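PDB 6LRF: Alr4995 protein from Nostoc sp., which acts as a bifunctional enzyme, an arginine dihydrolase joined to an ornithine cyclodeaminase, which together would probably turn arginine into proline by way of ornithine. Local coordinates for residues R36-E39 with Q40-L44; V214-A217 with C218-V221; I561-I564 with R565-G568. One frame throughout, in Å; residues are numbered along the deposited sequence.

Interaction 1 of 3, residues R36-E39 with Q40-L44; sequences RAVE and QWQGL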
ATOM      1  N   ARG B  36     -45.066 -30.001 -11.586  1.00 54.72           N
ATOM      2  CA  ARG B  36     -44.753 -28.827 -12.399  1.00 60.32           C
ATOM      3  C   ARG B  36     -43.764 -29.208 -13.512  1.00 54.25           C
ATOM      4  O   ARG B  36     -43.775 -28.624 -14.602  1.00 47.66           O
ATOM      5  CB  ARG B  36     -44.187 -27.692 -11.537  1.00 58.69           C
ATOM      6  CG  ARG B  36     -44.203 -26.335 -12.230  1.00 57.93           C
ATOM      7  CD  ARG B  36     -43.496 -25.259 -11.410  1.00 63.88           C
ATOM      8  NE  ARG B  36     -44.232 -24.904 -10.197  1.00 66.95           N
ATOM      9  CZ  ARG B  36     -43.816 -25.163  -8.959  1.00 66.75           C
ATOM     10  NH1 ARG B  36     -42.657 -25.779  -8.756  1.00 67.10           N
ATOM     11  NH2 ARG B  36     -44.555 -24.796  -7.918  1.00 65.06           N
ATOM     12  N   ALA B  37     -42.916 -30.193 -13.221  1.00 51.85           N
ATOM     13  CA  ALA B  37     -41.974 -30.728 -14.200  1.00 52.14           C
ATOM     14  C   ALA B  37     -42.723 -31.424 -15.333  1.00 50.52           C
ATOM     15  O   ALA B  37     -42.426 -31.207 -16.515  1.00 47.97           O
ATOM     16  CB  ALA B  37     -40.995 -31.691 -13.532  1.00 48.14           C
ATOM     17  N   VAL B  38     -43.695 -32.256 -14.958  1.00 52.79           N
ATOM     18  CA  VAL B  38     -44.576 -32.908 -15.922  1.00 47.59           C
ATOM     19  C   VAL B  38     -45.284 -31.870 -16.776  1.00 48.69           C
ATOM     20  O   VAL B  38     -45.345 -31.982 -17.998  1.00 52.37           O
ATOM     21  CB  VAL B  38     -45.625 -33.796 -15.225  1.00 51.46           C
ATOM     22  CG1 VAL B  38     -46.663 -34.290 -16.228  1.00 43.93           C
ATOM     23  CG2 VAL B  38     -44.952 -34.965 -14.529  1.00 47.92           C
ATOM     24  N   GLU B  39     -45.801 -30.843 -16.118  1.00 47.69           N
ATOM     25  CA  GLU B  39     -46.560 -29.810 -16.798  1.00 49.15           C
ATOM     26  C   GLU B  39     -45.707 -29.028 -17.791  1.00 46.44           C
ATOM     27  O   GLU B  39     -46.146 -28.745 -18.904  1.00 47.62           O
ATOM     28  CB  GLU B  39     -47.178 -28.861 -15.771  1.00 56.53           C
ATOM     29  CG  GLU B  39     -47.979 -27.719 -16.363  1.00 64.17           C
ATOM     30  CD  GLU B  39     -48.981 -27.151 -15.376  1.00 77.57           C
ATOM     31  OE1 GLU B  39     -48.649 -27.066 -14.170  1.00 78.52           O
ATOM     32  OE2 GLU B  39     -50.101 -26.794 -15.804  1.00 81.75           O
ATOM     33  N   GLN B  40     -44.491 -28.671 -17.381  1.00 50.03           N
ATOM     34  CA  GLN B  40     -43.586 -27.907 -18.243  1.00 50.19           C
ATOM     35  C   GLN B  40     -43.054 -28.775 -19.386  1.00 43.04           C
ATOM     36  O   GLN B  40     -42.971 -28.319 -20.534  1.00 43.12           O
ATOM     37  CB  GLN B  40     -42.420 -27.334 -17.434  1.00 42.51           C
ATOM     38  CG  GLN B  40     -42.789 -26.217 -16.470  1.00 44.50           C
ATOM     39  CD  GLN B  40     -41.601 -25.789 -15.611  1.00 50.17           C
ATOM     40  OE1 GLN B  40     -40.597 -26.491 -15.538  1.00 48.61           O
ATOM     41  NE2 GLN B  40     -41.714 -24.636 -14.959  1.00 51.80           N
ATOM     42  N   TRP B  41     -42.698 -30.019 -19.059  1.00 39.61           N
ATOM     43  CA  TRP B  41     -42.249 -30.985 -20.055  1.00 43.92           C
ATOM     44  C   TRP B  41     -43.298 -31.165 -21.145  1.00 48.23           C
ATOM     45  O   TRP B  41     -42.982 -31.102 -22.337  1.00 46.11           O
ATOM     46  CB  TRP B  41     -41.935 -32.338 -19.408  1.00 42.53           C
ATOM     47  CG  TRP B  41     -41.278 -33.307 -20.356  1.00 43.77           C
ATOM     48  CD1 TRP B  41     -39.938 -33.475 -20.556  1.00 44.68           C
ATOM     49  CD2 TRP B  41     -41.931 -34.229 -21.236  1.00 45.32           C
ATOM     50  NE1 TRP B  41     -39.715 -34.447 -21.503  1.00 39.76           N
ATOM     51  CE2 TRP B  41     -40.922 -34.928 -21.935  1.00 42.15           C
ATOM     52  CE3 TRP B  41     -43.272 -34.532 -21.506  1.00 51.02           C
ATOM     53  CZ2 TRP B  41     -41.209 -35.914 -22.884  1.00 41.71           C
ATOM     54  CZ3 TRP B  41     -43.558 -35.515 -22.454  1.00 47.06           C
ATOM     55  CH2 TRP B  41     -42.527 -36.192 -23.130  1.00 44.44           C
ATOM     56  N   GLN B  42     -44.549 -31.377 -20.728  1.00 49.28           N
ATOM     57  CA  GLN B  42     -45.653 -31.560 -21.668  1.00 45.91           C
ATOM     58  C   GLN B  42     -45.776 -30.357 -22.593  1.00 44.19           C
ATOM     59  O   GLN B  42     -46.028 -30.507 -23.785  1.00 47.17           O
ATOM     60  CB  GLN B  42     -46.971 -31.800 -20.920  1.00 47.32           C
ATOM     61  CG  GLN B  42     -47.082 -33.188 -20.303  1.00 47.50           C
ATOM     62  CD  GLN B  42     -47.324 -34.273 -21.342  1.00 47.60           C
ATOM     63  OE1 GLN B  42     -47.847 -34.005 -22.428  1.00 48.89           O
ATOM     64  NE2 GLN B  42     -46.950 -35.509 -21.008  1.00 43.40           N
ATOM     65  N   GLY B  43     -45.579 -29.166 -22.043  1.00 42.50           N
ATOM     66  CA  GLY B  43     -45.617 -27.959 -22.849  1.00 49.93           C
ATOM     67  C   GLY B  43     -44.623 -28.001 -23.995  1.00 45.81           C
ATOM     68  O   GLY B  43     -44.963 -27.684 -25.140  1.00 47.43           O
ATOM     69  N   LEU B  44     -43.390 -28.397 -23.682  1.00 48.82           N
ATOM     70  CA  LEU B  44     -42.343 -28.570 -24.695  1.00 47.26           C
ATOM     71  C   LEU B  44     -42.720 -29.667 -25.691  1.00 44.85           C
ATOM     72  O   LEU B  44     -42.688 -29.475 -26.918  1.00 44.93           O
ATOM     73  CB  LEU B  44     -41.009 -28.906 -24.024  1.00 42.63           C
ATOM     74  CG  LEU B  44     -39.856 -29.190 -24.980  1.00 40.64           C
ATOM     75  CD1 LEU B  44     -39.653 -28.008 -25.919  1.00 36.66           C
ATOM     76  CD2 LEU B  44     -38.597 -29.483 -24.180  1.00 40.71           C
TER
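Arg-36 and Gln-40 sit one turn apart near the start of helix 34-49, a classic i to i+4 pair whose side chains run side by side in the same direction. The touch itself is loose: NE2 of Gln-40 comes 4.0 Å from CD of Arg-36, with the guanidinium and amide planes 54° apart. Gln-40 puts CG beside its own backbone N (chi1 -70°), and this brings CG to 3.2 Å from the carbonyl O of Arg-36, the same oxygen that accepts the Gln-40 N-H at 2.9 Å. The next bonds of the ladder follow: Trp-41 N to Ala-37 O at 2.8 Å, Gln-42 N to Val-38 O at 2.9 Å, and a longer one from Gly-43 N to Glu-39 O at 3.2 Å. Further round the helix, CG of Gln-42 lies 4.2 Å from CG1 of Val-38. The polar ends of the first pair both reach helix 253-256: Gln-40 bonds to Thr-253 and to the N-H of Glu-254, while Arg-36 makes a salt bridge with Glu-254. Ala-37 and Trp-41 rest against Phe-255 of that same helix, and Trp-41 and Leu-44 pack on Met-9 of strand 6-9.

Interaction 2 of 3, residues V214-A217 with C218-V221; sequences VNFA and CNTV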
ATOM      1  N   VAL B 214     -27.812 -17.084 -18.670  1.00 40.62           N
ATOM      2  CA  VAL B 214     -28.112 -17.805 -17.430  1.00 36.76           C
ATOM      3  C   VAL B 214     -29.579 -18.266 -17.387  1.00 38.82           C
ATOM      4  O   VAL B 214     -29.990 -19.014 -16.498  1.00 42.53           O
ATOM      5  CB  VAL B 214     -27.798 -16.945 -16.190  1.00 38.94           C
ATOM      6  CG1 VAL B 214     -26.348 -16.520 -16.205  1.00 37.49           C
ATOM      7  CG2 VAL B 214     -28.694 -15.712 -16.166  1.00 43.83           C
ATOM      8  N   ASN B 215     -30.363 -17.807 -18.353  1.00 37.45           N
ATOM      9  CA  ASN B 215     -31.706 -18.326 -18.559  1.00 44.15           C
ATOM     10  C   ASN B 215     -31.745 -19.449 -19.602  1.00 44.74           C
ATOM     11  O   ASN B 215     -32.831 -19.878 -20.017  1.00 40.96           O
ATOM     12  CB  ASN B 215     -32.651 -17.201 -18.980  1.00 44.41           C
ATOM     13  CG  ASN B 215     -33.216 -16.458 -17.797  1.00 49.97           C
ATOM     14  OD1 ASN B 215     -34.270 -16.821 -17.270  1.00 58.29           O
ATOM     15  ND2 ASN B 215     -32.507 -15.427 -17.353  1.00 42.18           N
ATOM     16  N   PHE B 216     -30.555 -19.904 -20.012  1.00 40.06           N
ATOM     17  CA  PHE B 216     -30.387 -20.979 -20.994  1.00 38.31           C
ATOM     18  C   PHE B 216     -30.957 -20.623 -22.360  1.00 41.81           C
ATOM     19  O   PHE B 216     -31.573 -21.465 -23.016  1.00 38.22           O
ATOM     20  CB  PHE B 216     -31.043 -22.267 -20.513  1.00 36.50           C
ATOM     21  CG  PHE B 216     -30.280 -22.979 -19.441  1.00 41.03           C
ATOM     22  CD1 PHE B 216     -29.614 -24.164 -19.726  1.00 39.09           C
ATOM     23  CD2 PHE B 216     -30.258 -22.491 -18.139  1.00 39.53           C
ATOM     24  CE1 PHE B 216     -28.915 -24.847 -18.732  1.00 38.69           C
ATOM     25  CE2 PHE B 216     -29.568 -23.166 -17.142  1.00 42.78           C
ATOM     26  CZ  PHE B 216     -28.892 -24.344 -17.436  1.00 41.22           C
ATOM     27  N   ALA B 217     -30.762 -19.377 -22.779  1.00 36.10           N
ATOM     28  CA  ALA B 217     -31.184 -18.943 -24.105  1.00 40.76           C
ATOM     29  C   ALA B 217     -30.535 -19.774 -25.222  1.00 40.16           C
ATOM     30  O   ALA B 217     -31.152 -20.022 -26.260  1.00 39.11           O
ATOM     31  CB  ALA B 217     -30.866 -17.452 -24.305  1.00 43.71           C
ATOM     32  N   CYS B 218     -29.292 -20.196 -25.007  1.00 34.09           N
ATOM     33  CA  CYS B 218     -28.564 -20.947 -26.025  1.00 38.22           C
ATOM     34  C   CYS B 218     -29.059 -22.376 -26.130  1.00 37.11           C
ATOM     35  O   CYS B 218     -28.843 -23.052 -27.148  1.00 37.41           O
ATOM     36  CB  CYS B 218     -27.073 -20.940 -25.721  1.00 37.25           C
ATOM     37  SG  CYS B 218     -26.330 -19.357 -26.072  1.00 38.75           S
ATOM     38  N   ASN B 219     -29.718 -22.822 -25.062  1.00 35.93           N
ATOM     39  CA  ASN B 219     -30.300 -24.159 -24.981  1.00 32.58           C
ATOM     40  C   ASN B 219     -31.646 -24.205 -25.710  1.00 34.30           C
ATOM     41  O   ASN B 219     -32.697 -24.443 -25.120  1.00 31.48           O
ATOM     42  CB  ASN B 219     -30.456 -24.567 -23.522  1.00 32.62           C
ATOM     43  CG  ASN B 219     -30.287 -26.045 -23.314  1.00 34.58           C
ATOM     44  OD1 ASN B 219     -31.222 -26.733 -22.877  1.00 30.95           O
ATOM     45  ND2 ASN B 219     -29.092 -26.557 -23.628  1.00 28.78           N
ATOM     46  N   THR B 220     -31.570 -24.001 -27.018  1.00 34.91           N
ATOM     47  CA  THR B 220     -32.721 -23.750 -27.859  1.00 35.40           C
ATOM     48  C   THR B 220     -32.908 -24.842 -28.899  1.00 37.23           C
ATOM     49  O   THR B 220     -31.935 -25.285 -29.527  1.00 36.18           O
ATOM     50  CB  THR B 220     -32.566 -22.402 -28.571  1.00 34.08           C
ATOM     51  OG1 THR B 220     -32.919 -21.354 -27.664  1.00 42.04           O
ATOM     52  CG2 THR B 220     -33.446 -22.324 -29.813  1.00 36.62           C
ATOM     53  N   VAL B 221     -34.155 -25.279 -29.070  1.00 35.03           N
ATOM     54  CA  VAL B 221     -34.503 -26.210 -30.137  1.00 31.59           C
ATOM     55  C   VAL B 221     -34.843 -25.429 -31.399  1.00 38.52           C
ATOM     56  O   VAL B 221     -35.634 -24.486 -31.368  1.00 39.93           O
ATOM     57  CB  VAL B 221     -35.672 -27.114 -29.728  1.00 36.42           C
ATOM     58  CG1 VAL B 221     -35.999 -28.096 -30.836  1.00 38.47           C
ATOM     59  CG2 VAL B 221     -35.317 -27.863 -28.454  1.00 33.05           C
TER
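The side chains of Phe-216 and Asn-219 stand next to each other and point the same way, with the ring and the amide turned almost at right angles (82°). Contact is made at the near end of each group: CB meets CB at 3.8 Å, and CB of Asn-219 lies at the ring edge, in its plane, 3.9 Å from CD1 of Phe-216. The amide tip of Asn-219 is engaged by other parts of the chain, ND2 giving a hydrogen bond to the carbonyl of Asp-170 and OD1 taking one from Cys-264 N, which leaves its rotation little choice. The backbone N-H of Asn-219 bonds to Phe-216 O at 3.1 Å, a bent link that meets the oxygen from above the carbonyl plane. The pair comes directly after the end of helix 210-213. Phe-216, with positive phi, is the C-prime residue of a Schellman motif in which Ala-217 N returns to Asp-212 O and Phe-216 N to Ala-213 O. The chain then makes an inverse gamma turn centred on Asn-219, with a weak bond from Thr-220 N to Cys-218 O at 2.9 Å, before entering strand 221-223. The Thr-220 side chain reaches back three residues, to the carbonyl just ahead of the turn. With chi1 -80° its hydroxyl lies beside its own backbone N, and OG1 donates to Ala-217 O at only 2.6 Å. Both Ala-217 and Thr-220 pack on Met-229 of strand 226-229, while the Phe-216 ring meets Trp-24 at an interplanar angle of about 60°.

Interaction 3 of 3, residues I561-I564 with R565-G568; sequences INTI and RRHG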
ATOM      1  N   ILE B 561       4.208  -8.006 -32.163  1.00 21.29           N
ATOM      2  CA  ILE B 561       5.248  -7.033 -32.475  1.00 17.93           C
ATOM      3  C   ILE B 561       5.832  -7.335 -33.845  1.00 20.32           C
ATOM      4  O   ILE B 561       5.935  -6.447 -34.697  1.00 19.69           O
ATOM      5  CB  ILE B 561       6.346  -7.023 -31.406  1.00 19.18           C
ATOM      6  CG1 ILE B 561       5.768  -6.416 -30.109  1.00 17.74           C
ATOM      7  CG2 ILE B 561       7.567  -6.232 -31.901  1.00 19.19           C
ATOM      8  CD1 ILE B 561       6.705  -6.489 -28.904  1.00 21.23           C
ATOM      9  N   ASN B 562       6.183  -8.597 -34.067  1.00 18.95           N
ATOM     10  CA  ASN B 562       6.693  -9.024 -35.367  1.00 21.42           C
ATOM     11  C   ASN B 562       5.724  -8.757 -36.531  1.00 20.18           C
ATOM     12  O   ASN B 562       6.127  -8.351 -37.617  1.00 23.54           O
ATOM     13  CB  ASN B 562       7.032 -10.516 -35.333  1.00 17.71           C
ATOM     14  CG  ASN B 562       7.915 -10.910 -36.476  1.00 22.66           C
ATOM     15  OD1 ASN B 562       9.028 -10.395 -36.596  1.00 20.27           O
ATOM     16  ND2 ASN B 562       7.432 -11.813 -37.338  1.00 18.72           N
ATOM     17  N   THR B 563       4.440  -8.986 -36.303  1.00 21.96           N
ATOM     18  CA  THR B 563       3.442  -8.778 -37.350  1.00 20.27           C
ATOM     19  C   THR B 563       3.322  -7.300 -37.732  1.00 22.27           C
ATOM     20  O   THR B 563       3.254  -6.953 -38.917  1.00 24.45           O
ATOM     21  CB  THR B 563       2.074  -9.342 -36.901  1.00 22.61           C
ATOM     22  OG1 THR B 563       2.206 -10.749 -36.675  1.00 22.82           O
ATOM     23  CG2 THR B 563       1.007  -9.107 -37.950  1.00 25.18           C
ATOM     24  N   ILE B 564       3.291  -6.416 -36.738  1.00 20.66           N
ATOM     25  CA  ILE B 564       3.213  -4.986 -37.038  1.00 21.16           C
ATOM     26  C   ILE B 564       4.495  -4.521 -37.747  1.00 20.44           C
ATOM     27  O   ILE B 564       4.428  -3.757 -38.704  1.00 21.10           O
ATOM     28  CB  ILE B 564       2.964  -4.131 -35.762  1.00 22.32           C
ATOM     29  CG1 ILE B 564       1.711  -4.621 -35.017  1.00 22.59           C
ATOM     30  CG2 ILE B 564       2.775  -2.657 -36.128  1.00 23.64           C
ATOM     31  CD1 ILE B 564       0.449  -4.676 -35.888  1.00 30.27           C
ATOM     32  N   ARG B 565       5.659  -5.000 -37.298  1.00 20.12           N
ATOM     33  CA  ARG B 565       6.908  -4.661 -37.970  1.00 20.62           C
ATOM     34  C   ARG B 565       6.852  -5.146 -39.432  1.00 22.95           C
ATOM     35  O   ARG B 565       7.312  -4.445 -40.336  1.00 24.52           O
ATOM     36  CB  ARG B 565       8.120  -5.239 -37.226  1.00 16.91           C
ATOM     37  CG  ARG B 565       8.377  -4.592 -35.841  1.00 20.34           C
ATOM     38  CD  ARG B 565       9.632  -5.163 -35.171  1.00 18.51           C
ATOM     39  NE  ARG B 565      10.826  -4.898 -35.977  1.00 25.92           N
ATOM     40  CZ  ARG B 565      11.554  -3.786 -35.892  1.00 25.87           C
ATOM     41  NH1 ARG B 565      11.232  -2.843 -35.008  1.00 19.12           N
ATOM     42  NH2 ARG B 565      12.605  -3.618 -36.686  1.00 24.16           N
ATOM     43  N   ARG B 566       6.238  -6.304 -39.676  1.00 22.02           N
ATOM     44  CA  ARG B 566       6.139  -6.799 -41.045  1.00 24.26           C
ATOM     45  C   ARG B 566       5.298  -5.886 -41.926  1.00 25.93           C
ATOM     46  O   ARG B 566       5.691  -5.570 -43.043  1.00 25.26           O
ATOM     47  CB  ARG B 566       5.562  -8.208 -41.096  1.00 27.61           C
ATOM     48  CG  ARG B 566       5.554  -8.754 -42.530  1.00 25.66           C
ATOM     49  CD  ARG B 566       5.247 -10.229 -42.580  1.00 25.70           C
ATOM     50  NE  ARG B 566       3.890 -10.497 -42.112  1.00 34.70           N
ATOM     51  CZ  ARG B 566       3.607 -11.183 -41.006  1.00 40.83           C
ATOM     52  NH1 ARG B 566       4.594 -11.678 -40.261  1.00 36.73           N
ATOM     53  NH2 ARG B 566       2.338 -11.378 -40.646  1.00 40.56           N
ATOM     54  N   HIS B 567       4.147  -5.457 -41.424  1.00 27.81           N
ATOM     55  CA  HIS B 567       3.271  -4.551 -42.174  1.00 28.82           C
ATOM     56  C   HIS B 567       3.851  -3.139 -42.261  1.00 28.19           C
ATOM     57  O   HIS B 567       3.544  -2.401 -43.198  1.00 28.93           O
ATOM     58  CB  HIS B 567       1.883  -4.509 -41.539  1.00 25.08           C
ATOM     59  CG  HIS B 567       1.065  -5.723 -41.831  1.00 36.32           C
ATOM     60  ND1 HIS B 567       0.041  -5.724 -42.755  1.00 35.33           N
ATOM     61  CD2 HIS B 567       1.135  -6.984 -41.343  1.00 33.28           C
ATOM     62  CE1 HIS B 567      -0.495  -6.930 -42.810  1.00 38.88           C
ATOM     63  NE2 HIS B 567       0.152  -7.714 -41.965  1.00 38.50           N
ATOM     64  N   GLY B 568       4.664  -2.767 -41.270  1.00 25.71           N
ATOM     65  CA  GLY B 568       5.461  -1.548 -41.338  1.00 23.49           C
ATOM     66  C   GLY B 568       4.916  -0.385 -40.529  1.00 25.68           C
ATOM     67  O   GLY B 568       5.616   0.587 -40.300  1.00 29.53           O
TER
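The guanidinium of Arg-566 has CA of Thr-563 over one face, and the His-567 ring presents an edge to the backbone oxygen of the same threonine. In the histidine it is CD2 that approaches, 3.2 Å from Thr-563 O and close to the ring plane. That carbonyl also takes the His-567 N-H at 3.1 Å, so backbone and ring edge of one residue converge on one acceptor. Thr-563 CG2 touches both flat groups, 4.0 Å from CD2 of His-567 and 3.8 Å from NH2 of Arg-566. The arginine's first bonds run extended, CG trans to the main-chain N (chi1 -176°), and a bend at chi3 carries the guanidinium back over the threonine. Obliquely beside it, the Asn-562 amide comes no nearer than 4.1 Å, ND2 to NH1 of Arg-566, with the planes 71° apart; its OD1 is engaged by Ala-376 N. All this belongs to the last two turns of helix 554-567, in the Rossmann-type region. The helix stops at Gly-568, which leaves helical angles with phi at 103°; a CB here would press on the carbonyl O of His-567, reason enough for a glycine. Its N-H still reaches Ile-564 O at 2.8 Å. On another flank Ile-561 and Arg-565 run alongside each other, CG2 of Ile-561 lying 4.0 Å from CD of Arg-565. NE and NH1 of Arg-565 bond to the carbonyls of Gly-374 and Pro-605, respectively; Thr-563 and His-567 pack on the loop residue Ile-578.

In the fold
Along the chain the three contacts come in series. Interactions 1 and 2 both fall in the dimethylargininase-like part, their centres about 17 Å apart and their nearest atoms about 5 Å apart, so they do not touch. Even so, they draw on one neighbouring region: residues of interaction 1 bond to helix 253-256, those of interaction 2 to the loop that follows it, at Lys-263 and Cys-264. Interaction 3 lies across the chain's centre in the Rossmann-type region, with centres about 58 Å from interaction 1 and 42 Å from interaction 2. This separation is consistent with a bifunctional chain whose hydrolase-type and Rossmann-type regions are distinct.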